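Local coordinates for uncharacterized protein (PDB 4O5J) that probably serves as an outer-membrane adhesin of Helicobacter pylori, binding sialic acid-bearing sugars through its extracellular, largely helical adhesion domain, at residues A45-S50 / A379-A384; Q52-I57 / R369-L374; C142-T147 / A208-A213. One frame throughout, in Å; residues are numbered along the deposited sequence.

Contact 1 of 3, residues A45-S50 / A379-A384; sequences ASLKQS and AEIVTA
Leu47 and Ile381 meet because of two different first torsions: Leu47 turns CG anti to its own carbonyl carbon (chi1 -76°), while Ile381 runs CG1 anti to its backbone N (chi1 -163°). The CD1 methyl of Leu47 settles on the main chain at the start of Ile381, 3.6 Å from Ile381 N, with Glu380 CB at one side of it and Ala384 CB, a helical turn further on, at the edge of its reach. In return the CD1 methyl of Ile381 crosses to the helix of residues 45-50 and lies 3.5 Å from Lys48 N, and its distance to Leu47 CB is 3.8 Å. Lys48 contributes only the root of its side chain: CB is 3.9 Å from Ile381 CD1, and the rest of the chain leads away from the pair, past a bend at chi3, with a bound ethanediol close by.

The two helical segments run roughly antiparallel, 154° between their directions, with 9.5 Å between their axes at closest approach. The CA atoms of Leu47 and Ile381, 6.0 Å apart, are the closest pair of CA atoms across the two segments. Helices 29-54 and 343-396 thus pair here as an antiparallel two-helix arm, well away from the centre of the chain. Ile51 extends the apolar contact at Ile381, and Asn377 touches Leu47 from helix 343-396.

Between the segments the grip is purely van der Waals, methyl groups against methylenes and main chain. Leu47 is buried, whereas the charged ends of Lys48 and Glu380 flank the seam; this is consistent with a narrow hydrophobic strip bordered by solvent-accessible polar chains.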
ATOM      1  N   ALA A  45     -18.296 -23.504 -24.034  1.00 49.30           N
ATOM      2  CA  ALA A  45     -18.962 -22.198 -23.917  1.00 53.78           C
ATOM      3  C   ALA A  45     -17.949 -21.107 -23.518  1.00 52.32           C
ATOM      4  O   ALA A  45     -18.007 -20.001 -24.037  1.00 56.13           O
ATOM      5  CB  ALA A  45     -20.118 -22.238 -22.904  1.00 48.41           C
ATOM      6  N   SER A  46     -17.056 -21.388 -22.577  1.00 47.63           N
ATOM      7  CA  SER A  46     -16.187 -20.304 -22.074  1.00 50.67           C
ATOM      8  C   SER A  46     -15.052 -20.044 -23.108  1.00 50.83           C
ATOM      9  O   SER A  46     -14.719 -18.898 -23.367  1.00 60.28           O
ATOM     10  CB  SER A  46     -15.662 -20.523 -20.658  1.00 47.87           C
ATOM     11  OG  SER A  46     -14.705 -21.493 -20.741  1.00 74.58           O
ATOM     12  N   LEU A  47     -14.522 -21.114 -23.700  1.00 53.05           N
ATOM     13  CA  LEU A  47     -13.619 -20.987 -24.816  1.00 56.73           C
ATOM     14  C   LEU A  47     -14.289 -20.143 -25.918  1.00 59.18           C
ATOM     15  O   LEU A  47     -13.709 -19.178 -26.427  1.00 61.50           O
ATOM     16  CB  LEU A  47     -13.229 -22.355 -25.350  1.00 55.29           C
ATOM     17  CG  LEU A  47     -12.227 -23.024 -24.441  1.00 51.45           C
ATOM     18  CD1 LEU A  47     -11.978 -24.435 -24.893  1.00 55.46           C
ATOM     19  CD2 LEU A  47     -10.974 -22.204 -24.474  1.00 49.73           C
ATOM     20  N   LYS A  48     -15.529 -20.448 -26.235  1.00 56.97           N
ATOM     21  CA  LYS A  48     -16.245 -19.712 -27.275  1.00 56.14           C
ATOM     22  C   LYS A  48     -16.296 -18.206 -26.901  1.00 61.56           C
ATOM     23  O   LYS A  48     -16.022 -17.326 -27.722  1.00 59.89           O
ATOM     24  CB  LYS A  48     -17.684 -20.307 -27.442  1.00 58.11           C
ATOM     25  CG  LYS A  48     -18.490 -19.721 -28.562  1.00 65.07           C
ATOM     26  CD  LYS A  48     -19.838 -20.414 -28.818  1.00 77.67           C
ATOM     27  CE  LYS A  48     -19.787 -21.840 -29.396  1.00 92.15           C
ATOM     28  NZ  LYS A  48     -21.112 -22.234 -30.028  1.00 84.80           N
ATOM     29  N   GLN A  49     -16.695 -17.917 -25.676  1.00 61.61           N
ATOM     30  CA  GLN A  49     -16.780 -16.542 -25.222  1.00 60.46           C
ATOM     31  C   GLN A  49     -15.414 -15.833 -25.327  1.00 63.74           C
ATOM     32  O   GLN A  49     -15.328 -14.677 -25.783  1.00 60.86           O
ATOM     33  CB  GLN A  49     -17.304 -16.473 -23.788  1.00 61.04           C
ATOM     34  CG  GLN A  49     -17.588 -15.039 -23.369  1.00 64.95           C
ATOM     35  CD  GLN A  49     -18.610 -14.363 -24.291  1.00 70.31           C
ATOM     36  OE1 GLN A  49     -19.707 -14.840 -24.458  1.00 76.71           O
ATOM     37  NE2 GLN A  49     -18.264 -13.250 -24.860  1.00 65.33           N
ATOM     38  N   SER A  50     -14.359 -16.527 -24.907  1.00 52.93           N
ATOM     39  CA  SER A  50     -13.034 -15.954 -24.888  1.00 54.53           C
ATOM     40  C   SER A  50     -12.581 -15.620 -26.302  1.00 62.60           C
ATOM     41  O   SER A  50     -12.045 -14.533 -26.558  1.00 60.62           O
ATOM     42  CB  SER A  50     -12.035 -16.926 -24.259  1.00 59.26           C
ATOM     43  OG  SER A  50     -12.199 -16.947 -22.863  1.00 62.04           O
ATOM     44  N   ALA A 379      -7.468 -23.759 -30.767  1.00 70.02           N
ATOM     45  CA  ALA A 379      -7.103 -25.199 -30.841  1.00 67.06           C
ATOM     46  C   ALA A 379      -7.822 -26.001 -29.746  1.00 75.57           C
ATOM     47  O   ALA A 379      -8.229 -27.126 -29.940  1.00 86.56           O
ATOM     48  CB  ALA A 379      -5.595 -25.401 -30.759  1.00 59.75           C
ATOM     49  N   GLU A 380      -8.003 -25.400 -28.592  1.00 67.17           N
ATOM     50  CA  GLU A 380      -8.522 -26.148 -27.464  1.00 66.99           C
ATOM     51  C   GLU A 380     -10.043 -26.414 -27.626  1.00 68.65           C
ATOM     52  O   GLU A 380     -10.518 -27.493 -27.308  1.00 64.09           O
ATOM     53  CB  GLU A 380      -8.258 -25.364 -26.221  1.00 70.03           C
ATOM     54  CG  GLU A 380      -8.087 -26.198 -24.996  1.00 84.65           C
ATOM     55  CD  GLU A 380      -7.699 -25.309 -23.827  1.00119.58           C
ATOM     56  OE1 GLU A 380      -7.880 -25.714 -22.667  1.00138.71           O
ATOM     57  OE2 GLU A 380      -7.220 -24.174 -24.064  1.00119.83           O
ATOM     58  N   ILE A 381     -10.776 -25.434 -28.160  1.00 66.23           N
ATOM     59  CA  ILE A 381     -12.184 -25.554 -28.357  1.00 59.67           C
ATOM     60  C   ILE A 381     -12.496 -26.693 -29.329  1.00 67.70           C
ATOM     61  O   ILE A 381     -13.513 -27.394 -29.146  1.00 70.43           O
ATOM     62  CB  ILE A 381     -12.818 -24.244 -28.850  1.00 53.69           C
ATOM     63  CG1 ILE A 381     -14.349 -24.295 -28.628  1.00 53.74           C
ATOM     64  CG2 ILE A 381     -12.488 -24.001 -30.344  1.00 50.52           C
ATOM     65  CD1 ILE A 381     -15.031 -22.943 -28.606  1.00 55.60           C
ATOM     66  N   VAL A 382     -11.661 -26.905 -30.346  1.00 64.11           N
ATOM     67  CA  VAL A 382     -11.900 -28.036 -31.256  1.00 65.34           C
ATOM     68  C   VAL A 382     -11.818 -29.370 -30.480  1.00 77.39           C
ATOM     69  O   VAL A 382     -12.640 -30.281 -30.692  1.00 74.03           O
ATOM     70  CB  VAL A 382     -10.913 -28.047 -32.431  1.00 61.36           C
ATOM     71  CG1 VAL A 382     -10.982 -29.359 -33.241  1.00 54.00           C
ATOM     72  CG2 VAL A 382     -11.191 -26.855 -33.332  1.00 62.24           C
ATOM     73  N   THR A 383     -10.846 -29.494 -29.578  1.00 68.16           N
ATOM     74  CA  THR A 383     -10.731 -30.705 -28.759  1.00 69.04           C
ATOM     75  C   THR A 383     -11.903 -30.901 -27.794  1.00 69.32           C
ATOM     76  O   THR A 383     -12.406 -32.002 -27.608  1.00 71.97           O
ATOM     77  CB  THR A 383      -9.459 -30.655 -27.952  1.00 63.80           C
ATOM     78  OG1 THR A 383      -8.414 -30.813 -28.871  1.00 76.87           O
ATOM     79  CG2 THR A 383      -9.360 -31.742 -26.974  1.00 68.83           C
ATOM     80  N   ALA A 384     -12.342 -29.818 -27.187  1.00 63.14           N
ATOM     81  CA  ALA A 384     -13.375 -29.889 -26.184  1.00 57.00           C
ATOM     82  C   ALA A 384     -14.721 -30.177 -26.868  1.00 60.90           C
ATOM     83  O   ALA A 384     -15.545 -30.923 -26.351  1.00 60.15           O
ATOM     84  CB  ALA A 384     -13.420 -28.594 -25.386  1.00 54.67           C
TER

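Contact 2 of 3, residues Q52-I57 / R369-L374; sequences QNANNI and RDVYNL
Ala54 packs onto Val371 and Leu374 in a close helix-end contact, where the last turn of helix 29-54 meets the middle of the long helix 343-396. The CA atoms of Ala54 and Val371 come within 4.5 Å, a spacing allowed by the small alanine side chain. Its CB points into the opposing helix and sits 3.6 Å from Asp370 O, with Leu374 CD2 3.8 Å away, while Val371 CG2 lies 4.1 Å from Ala54 CA. Leu374 sends CG anti to its backbone N (chi1 177°), which carries its two methyls out to the alanine; CD2 also reaches the amide end of Asn55, 3.7 Å from Asn55 OD1, the two side chains crossing at about a right angle.

A hydrogen bond lies beside this apolar patch. Asn53 ND2 donates to Asp370 OD2 at 3.1 Å, with an N-H...O angle of 158°. The acceptor lies close to the amide plane and is approached nearly along its C-O axis, though amide and carboxylate planes are turned 39° apart. Both groups have second partners: Asn53 OD1 accepts from Gln49 NE2, and Asp370 OD1 is bonded to Ser50 OG. The carboxylate therefore takes one bond at each oxygen, and both come from helix 29-54.

Around the contact, Asn56 caps the start of helix 57-76 through OD1 to Leu59 N, and that helix touches Asn53 and Val371 by way of Leu59 and Val60. Helix 281-309 packs against Val371 through Ala284, while Gln278 reaches across to Ala54 O.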
ATOM      1  N   GLN A  52     -14.494 -15.172 -28.871  1.00 58.98           N
ATOM      2  CA  GLN A  52     -15.298 -14.076 -29.369  1.00 64.96           C
ATOM      3  C   GLN A  52     -14.776 -12.723 -28.786  1.00 65.80           C
ATOM      4  O   GLN A  52     -14.696 -11.721 -29.495  1.00 68.91           O
ATOM      5  CB  GLN A  52     -16.760 -14.356 -29.052  1.00 73.21           C
ATOM      6  CG  GLN A  52     -17.654 -13.209 -29.382  1.00 79.91           C
ATOM      7  CD  GLN A  52     -18.998 -13.337 -28.727  1.00108.36           C
ATOM      8  OE1 GLN A  52     -19.729 -14.341 -28.944  1.00 90.85           O
ATOM      9  NE2 GLN A  52     -19.356 -12.316 -27.909  1.00109.39           N
ATOM     10  N   ASN A  53     -14.388 -12.730 -27.519  1.00 63.52           N
ATOM     11  CA  ASN A  53     -13.854 -11.524 -26.879  1.00 61.91           C
ATOM     12  C   ASN A  53     -12.602 -11.028 -27.601  1.00 63.59           C
ATOM     13  O   ASN A  53     -12.498  -9.843 -27.890  1.00 60.32           O
ATOM     14  CB  ASN A  53     -13.529 -11.773 -25.429  1.00 63.21           C
ATOM     15  CG  ASN A  53     -14.775 -11.873 -24.570  1.00 67.25           C
ATOM     16  OD1 ASN A  53     -15.880 -11.642 -25.042  1.00 66.47           O
ATOM     17  ND2 ASN A  53     -14.598 -12.222 -23.308  1.00 77.19           N
ATOM     18  N   ALA A  54     -11.690 -11.948 -27.941  1.00 64.25           N
ATOM     19  CA  ALA A  54     -10.436 -11.580 -28.566  1.00 57.97           C
ATOM     20  C   ALA A  54     -10.727 -11.000 -29.931  1.00 64.81           C
ATOM     21  O   ALA A  54     -10.077 -10.067 -30.333  1.00 67.23           O
ATOM     22  CB  ALA A  54      -9.500 -12.766 -28.689  1.00 60.88           C
ATOM     23  N   ASN A  55     -11.738 -11.518 -30.615  1.00 68.96           N
ATOM     24  CA  ASN A  55     -12.135 -10.979 -31.910  1.00 66.30           C
ATOM     25  C   ASN A  55     -13.005  -9.717 -31.889  1.00 68.93           C
ATOM     26  O   ASN A  55     -13.405  -9.222 -32.949  1.00 72.21           O
ATOM     27  CB  ASN A  55     -12.823 -12.077 -32.723  1.00 63.26           C
ATOM     28  CG  ASN A  55     -11.860 -13.136 -33.110  1.00 59.86           C
ATOM     29  OD1 ASN A  55     -10.727 -12.875 -33.306  1.00 77.83           O
ATOM     30  ND2 ASN A  55     -12.276 -14.298 -33.159  1.00 74.53           N
ATOM     31  N   ASN A  56     -13.316  -9.229 -30.695  1.00 65.68           N
ATOM     32  CA  ASN A  56     -14.187  -8.088 -30.525  1.00 63.31           C
ATOM     33  C   ASN A  56     -13.367  -6.809 -30.375  1.00 65.72           C
ATOM     34  O   ASN A  56     -13.024  -6.397 -29.265  1.00 68.40           O
ATOM     35  CB  ASN A  56     -15.059  -8.297 -29.290  1.00 61.43           C
ATOM     36  CG  ASN A  56     -16.083  -7.216 -29.144  1.00 74.01           C
ATOM     37  OD1 ASN A  56     -15.957  -6.113 -29.686  1.00 74.42           O
ATOM     38  ND2 ASN A  56     -17.112  -7.524 -28.418  1.00 71.47           N
ATOM     39  N   ILE A  57     -13.093  -6.172 -31.508  1.00 71.51           N
ATOM     40  CA  ILE A  57     -12.161  -5.044 -31.576  1.00 75.31           C
ATOM     41  C   ILE A  57     -12.582  -3.890 -30.685  1.00 69.01           C
ATOM     42  O   ILE A  57     -11.776  -3.264 -29.983  1.00 76.97           O
ATOM     43  CB  ILE A  57     -11.965  -4.569 -33.048  1.00 75.28           C
ATOM     44  CG1 ILE A  57     -10.851  -3.556 -33.076  1.00 69.12           C
ATOM     45  CG2 ILE A  57     -13.249  -3.958 -33.646  1.00 80.07           C
ATOM     46  CD1 ILE A  57      -9.633  -4.060 -32.344  1.00 78.98           C
ATOM     47  N   ARG A 369      -6.247 -11.383 -21.372  1.00 51.80           N
ATOM     48  CA  ARG A 369      -5.879 -12.772 -21.332  1.00 53.70           C
ATOM     49  C   ARG A 369      -6.446 -13.487 -22.561  1.00 59.26           C
ATOM     50  O   ARG A 369      -5.772 -14.335 -23.181  1.00 62.46           O
ATOM     51  CB  ARG A 369      -6.364 -13.415 -20.031  1.00 56.33           C
ATOM     52  CG  ARG A 369      -6.145 -14.930 -19.933  1.00 53.51           C
ATOM     53  CD  ARG A 369      -6.309 -15.434 -18.470  1.00 56.49           C
ATOM     54  NE  ARG A 369      -7.387 -14.730 -17.803  1.00 83.33           N
ATOM     55  CZ  ARG A 369      -7.267 -14.069 -16.627  1.00100.34           C
ATOM     56  NH1 ARG A 369      -6.094 -14.033 -15.956  1.00 98.01           N
ATOM     57  NH2 ARG A 369      -8.326 -13.444 -16.085  1.00 89.45           N
ATOM     58  N   ASP A 370      -7.679 -13.152 -22.942  1.00 56.38           N
ATOM     59  CA  ASP A 370      -8.283 -13.814 -24.110  1.00 52.17           C
ATOM     60  C   ASP A 370      -7.541 -13.436 -25.405  1.00 58.69           C
ATOM     61  O   ASP A 370      -7.342 -14.276 -26.290  1.00 65.77           O
ATOM     62  CB  ASP A 370      -9.738 -13.407 -24.244  1.00 61.04           C
ATOM     63  CG  ASP A 370     -10.633 -13.947 -23.076  1.00 69.44           C
ATOM     64  OD1 ASP A 370     -10.270 -14.970 -22.413  1.00 66.72           O
ATOM     65  OD2 ASP A 370     -11.724 -13.355 -22.819  1.00 71.56           O
ATOM     66  N   VAL A 371      -7.176 -12.166 -25.541  1.00 59.79           N
ATOM     67  CA  VAL A 371      -6.364 -11.704 -26.702  1.00 55.99           C
ATOM     68  C   VAL A 371      -5.097 -12.507 -26.733  1.00 56.46           C
ATOM     69  O   VAL A 371      -4.723 -13.019 -27.764  1.00 65.76           O
ATOM     70  CB  VAL A 371      -6.072 -10.193 -26.641  1.00 58.71           C
ATOM     71  CG1 VAL A 371      -4.997  -9.752 -27.667  1.00 52.95           C
ATOM     72  CG2 VAL A 371      -7.368  -9.414 -26.838  1.00 58.29           C
ATOM     73  N   TYR A 372      -4.454 -12.673 -25.588  1.00 56.69           N
ATOM     74  CA  TYR A 372      -3.226 -13.441 -25.567  1.00 61.32           C
ATOM     75  C   TYR A 372      -3.401 -14.931 -25.880  1.00 59.44           C
ATOM     76  O   TYR A 372      -2.547 -15.528 -26.512  1.00 59.57           O
ATOM     77  CB  TYR A 372      -2.581 -13.295 -24.235  1.00 52.55           C
ATOM     78  CG  TYR A 372      -1.281 -14.035 -24.096  1.00 67.99           C
ATOM     79  CD1 TYR A 372      -0.127 -13.617 -24.764  1.00 68.12           C
ATOM     80  CD2 TYR A 372      -1.197 -15.153 -23.267  1.00 67.33           C
ATOM     81  CE1 TYR A 372       1.063 -14.302 -24.600  1.00 71.19           C
ATOM     82  CE2 TYR A 372      -0.021 -15.854 -23.110  1.00 60.06           C
ATOM     83  CZ  TYR A 372       1.093 -15.410 -23.745  1.00 70.31           C
ATOM     84  OH  TYR A 372       2.250 -16.122 -23.561  1.00 78.50           O
ATOM     85  N   ASN A 373      -4.476 -15.537 -25.401  1.00 58.94           N
ATOM     86  CA  ASN A 373      -4.708 -16.959 -25.578  1.00 58.89           C
ATOM     87  C   ASN A 373      -5.474 -17.343 -26.847  1.00 65.30           C
ATOM     88  O   ASN A 373      -5.779 -18.528 -27.045  1.00 64.48           O
ATOM     89  CB  ASN A 373      -5.458 -17.505 -24.368  1.00 55.99           C
ATOM     90  CG  ASN A 373      -4.597 -17.517 -23.159  1.00 61.56           C
ATOM     91  OD1 ASN A 373      -4.957 -17.008 -22.151  1.00 66.44           O
ATOM     92  ND2 ASN A 373      -3.415 -18.053 -23.292  1.00 73.92           N
ATOM     93  N   LEU A 374      -5.755 -16.360 -27.704  1.00 60.90           N
ATOM     94  CA  LEU A 374      -6.631 -16.605 -28.852  1.00 60.84           C
ATOM     95  C   LEU A 374      -6.269 -17.837 -29.625  1.00 62.75           C
ATOM     96  O   LEU A 374      -7.067 -18.741 -29.811  1.00 67.96           O
ATOM     97  CB  LEU A 374      -6.562 -15.403 -29.784  1.00 28.85           C
ATOM     98  CG  LEU A 374      -7.385 -15.539 -31.096  1.00 29.29           C
ATOM     99  CD1 LEU A 374      -8.819 -16.107 -30.725  1.00 31.18           C
ATOM    100  CD2 LEU A 374      -7.656 -14.109 -31.728  1.00 33.37           C
TER

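Contact 3 of 3, residues C142-T147 / A208-A213; sequences CAMDQT and ANTKTA
The backbones of Cys142 and Ala213 pass with their CA atoms 4.7 Å apart, as the short strand 143-144 runs beside the irregular chain that leaves helix 193-209 and makes an inverse gamma turn centred on Lys211. Thr212 carries the centre of the contact. Its OG1, anti to the carbonyl carbon (chi1 -70°), donates to Ala143 O at 2.7 Å; the hydroxyl stands above the carbonyl plane, 38° out of it, with a C=O...O angle of 133°. The CG2 methyl of Thr212 lies 3.5 Å from Ala143 O and 3.9 Å from Cys142 C.

Met144 crosses Thr212 at about a right angle. A bend at chi3 brings its CE methyl back to Thr212 CG2 at 4.0 Å, and CE is also 4.2 Å from Thr210 CG2. At the far end, Cys142 SG, joined to Cys136 in a disulfide, packs 3.8 Å from Ala213 CB.

Asn141 bonds to both sides, through OD1 to Ala143 N and through ND2 to Lys211 O, while Phe109 hydrogen-bonds to the main chain of Cys142 and Met144. The threonine hydroxyl thus gives a buried strand carbonyl a short polar partner. Met144 CB and CE and the CG2 methyl of Thr212 lie around this bond, while Cys142 SG packs separately on Ala213, joining the disulfide loop to the chain beyond helix 193-209.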
ATOM      1  N   CYS A 142      15.184   1.540  28.293  1.00 29.28           N
ATOM      2  CA  CYS A 142      14.359   2.638  27.761  1.00 36.01           C
ATOM      3  C   CYS A 142      15.151   3.939  27.500  1.00 36.09           C
ATOM      4  O   CYS A 142      14.552   4.999  27.331  1.00 37.55           O
ATOM      5  CB  CYS A 142      13.167   2.946  28.647  1.00 32.57           C
ATOM      6  SG  CYS A 142      12.098   1.461  28.840  1.00 41.66           S
ATOM      7  N   ALA A 143      16.484   3.866  27.490  1.00 37.16           N
ATOM      8  CA  ALA A 143      17.286   5.036  27.191  1.00 33.36           C
ATOM      9  C   ALA A 143      17.860   4.969  25.791  1.00 30.04           C
ATOM     10  O   ALA A 143      18.006   3.887  25.212  1.00 37.43           O
ATOM     11  CB  ALA A 143      18.378   5.220  28.232  1.00 27.38           C
ATOM     12  N   MET A 144      18.194   6.128  25.228  1.00 32.37           N
ATOM     13  CA  MET A 144      18.802   6.165  23.881  1.00 31.31           C
ATOM     14  C   MET A 144      20.004   7.133  23.869  1.00 32.64           C
ATOM     15  O   MET A 144      19.955   8.208  24.467  1.00 38.87           O
ATOM     16  CB  MET A 144      17.786   6.607  22.854  1.00 30.34           C
ATOM     17  CG  MET A 144      18.291   6.545  21.454  1.00 28.86           C
ATOM     18  SD  MET A 144      17.103   7.243  20.297  1.00 35.12           S
ATOM     19  CE  MET A 144      15.638   6.130  20.523  1.00 32.68           C
ATOM     20  N   ASP A 145      21.073   6.727  23.204  1.00 39.40           N
ATOM     21  CA  ASP A 145      22.259   7.565  23.002  1.00 39.65           C
ATOM     22  C   ASP A 145      21.870   8.816  22.169  1.00 38.44           C
ATOM     23  O   ASP A 145      21.102   8.733  21.175  1.00 39.70           O
ATOM     24  CB  ASP A 145      23.336   6.729  22.289  1.00 52.87           C
ATOM     25  CG  ASP A 145      24.445   7.541  21.833  1.00 75.99           C
ATOM     26  OD1 ASP A 145      25.512   7.441  22.454  1.00 99.93           O
ATOM     27  OD2 ASP A 145      24.254   8.313  20.856  1.00104.41           O
ATOM     28  N   GLN A 146      22.387   9.979  22.589  1.00 36.39           N
ATOM     29  CA  GLN A 146      22.080  11.254  21.909  1.00 37.96           C
ATOM     30  C   GLN A 146      22.424  11.231  20.404  1.00 34.40           C
ATOM     31  O   GLN A 146      21.687  11.784  19.586  1.00 37.44           O
ATOM     32  CB  GLN A 146      22.816  12.387  22.575  1.00 37.16           C
ATOM     33  CG  GLN A 146      22.419  13.749  22.062  1.00 36.76           C
ATOM     34  CD  GLN A 146      23.049  14.857  22.888  1.00 47.71           C
ATOM     35  OE1 GLN A 146      23.734  14.598  23.870  1.00 52.41           O
ATOM     36  NE2 GLN A 146      22.810  16.098  22.492  1.00 39.61           N
ATOM     37  N   THR A 147      23.496  10.562  20.036  1.00 31.81           N
ATOM     38  CA  THR A 147      23.913  10.525  18.623  1.00 39.31           C
ATOM     39  C   THR A 147      22.902   9.715  17.810  1.00 40.30           C
ATOM     40  O   THR A 147      22.580  10.071  16.669  1.00 40.16           O
ATOM     41  CB  THR A 147      25.258   9.879  18.468  1.00 46.07           C
ATOM     42  OG1 THR A 147      26.167  10.598  19.264  1.00 56.88           O
ATOM     43  CG2 THR A 147      25.720   9.890  17.032  1.00 45.46           C
ATOM     44  N   ALA A 208      13.674   0.358  14.413  1.00 31.91           N
ATOM     45  CA  ALA A 208      13.580  -1.089  14.636  1.00 36.84           C
ATOM     46  C   ALA A 208      14.881  -1.607  15.206  1.00 39.29           C
ATOM     47  O   ALA A 208      14.881  -2.496  16.029  1.00 38.68           O
ATOM     48  CB  ALA A 208      13.238  -1.817  13.345  1.00 29.15           C
ATOM     49  N   ASN A 209      16.007  -1.064  14.766  1.00 39.78           N
ATOM     50  CA  ASN A 209      17.332  -1.606  15.125  1.00 39.91           C
ATOM     51  C   ASN A 209      17.854  -1.042  16.408  1.00 39.47           C
ATOM     52  O   ASN A 209      18.814  -1.518  16.910  1.00 46.31           O
ATOM     53  CB  ASN A 209      18.347  -1.323  14.040  1.00 49.85           C
ATOM     54  CG  ASN A 209      18.135  -2.232  12.899  1.00 69.00           C
ATOM     55  OD1 ASN A 209      18.230  -3.434  13.084  1.00 86.34           O
ATOM     56  ND2 ASN A 209      17.675  -1.703  11.767  1.00 87.11           N
ATOM     57  N   THR A 210      17.214  -0.019  16.953  1.00 35.23           N
ATOM     58  CA  THR A 210      17.698   0.569  18.164  1.00 34.19           C
ATOM     59  C   THR A 210      17.029  -0.104  19.356  1.00 40.34           C
ATOM     60  O   THR A 210      15.790  -0.020  19.506  1.00 41.18           O
ATOM     61  CB  THR A 210      17.361   2.061  18.182  1.00 33.61           C
ATOM     62  OG1 THR A 210      17.979   2.652  17.049  1.00 36.89           O
ATOM     63  CG2 THR A 210      17.882   2.700  19.451  1.00 26.79           C
ATOM     64  N   LYS A 211      17.825  -0.770  20.198  1.00 43.69           N
ATOM     65  CA  LYS A 211      17.292  -1.521  21.339  1.00 42.35           C
ATOM     66  C   LYS A 211      16.876  -0.592  22.470  1.00 40.63           C
ATOM     67  O   LYS A 211      17.392  -0.649  23.567  1.00 39.00           O
ATOM     68  CB  LYS A 211      18.278  -2.549  21.803  1.00 47.63           C
ATOM     69  CG  LYS A 211      18.420  -3.615  20.786  1.00 56.49           C
ATOM     70  CD  LYS A 211      17.865  -4.882  21.380  1.00105.57           C
ATOM     71  CE  LYS A 211      18.506  -5.220  22.750  1.00 93.25           C
ATOM     72  NZ  LYS A 211      18.184  -6.602  23.242  1.00 86.79           N
ATOM     73  N   THR A 212      15.937   0.274  22.178  1.00 36.03           N
ATOM     74  CA  THR A 212      15.373   1.188  23.133  1.00 29.04           C
ATOM     75  C   THR A 212      13.866   0.934  23.161  1.00 32.05           C
ATOM     76  O   THR A 212      13.198   1.022  22.118  1.00 34.12           O
ATOM     77  CB  THR A 212      15.627   2.647  22.687  1.00 25.78           C
ATOM     78  OG1 THR A 212      17.063   2.901  22.830  1.00 32.79           O
ATOM     79  CG2 THR A 212      14.893   3.630  23.613  1.00 28.30           C
ATOM     80  N   ALA A 213      13.321   0.653  24.337  1.00 35.99           N
ATOM     81  CA  ALA A 213      11.864   0.362  24.437  1.00 32.48           C
ATOM     82  C   ALA A 213      11.075   1.639  24.536  1.00 36.25           C
ATOM     83  O   ALA A 213      11.569   2.631  25.086  1.00 36.27           O
ATOM     84  CB  ALA A 213      11.628  -0.541  25.661  1.00 26.08           C
TER

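From the N terminus, helix 29-54 enters contact 1 through 45-50, and its end with the turn that follows gives 52-57 to contact 2. The chain next runs out to the far end of the molecule, where contact 3 closes a loop of 60 residues between 142-147 and 208-213. It comes back to helix 343-396, which completes contact 2 at 369-374 and contact 1 at 379-384. The three loops are therefore concentric, with contact 3 innermost. Contacts 1 and 2, their centres 12 Å apart, touch each other and together tie the first modelled helix, 29-54, to the last, 343-396. Contact 3 lies on the opposite side of the chain's centre, about 58 Å from contact 2 between centres.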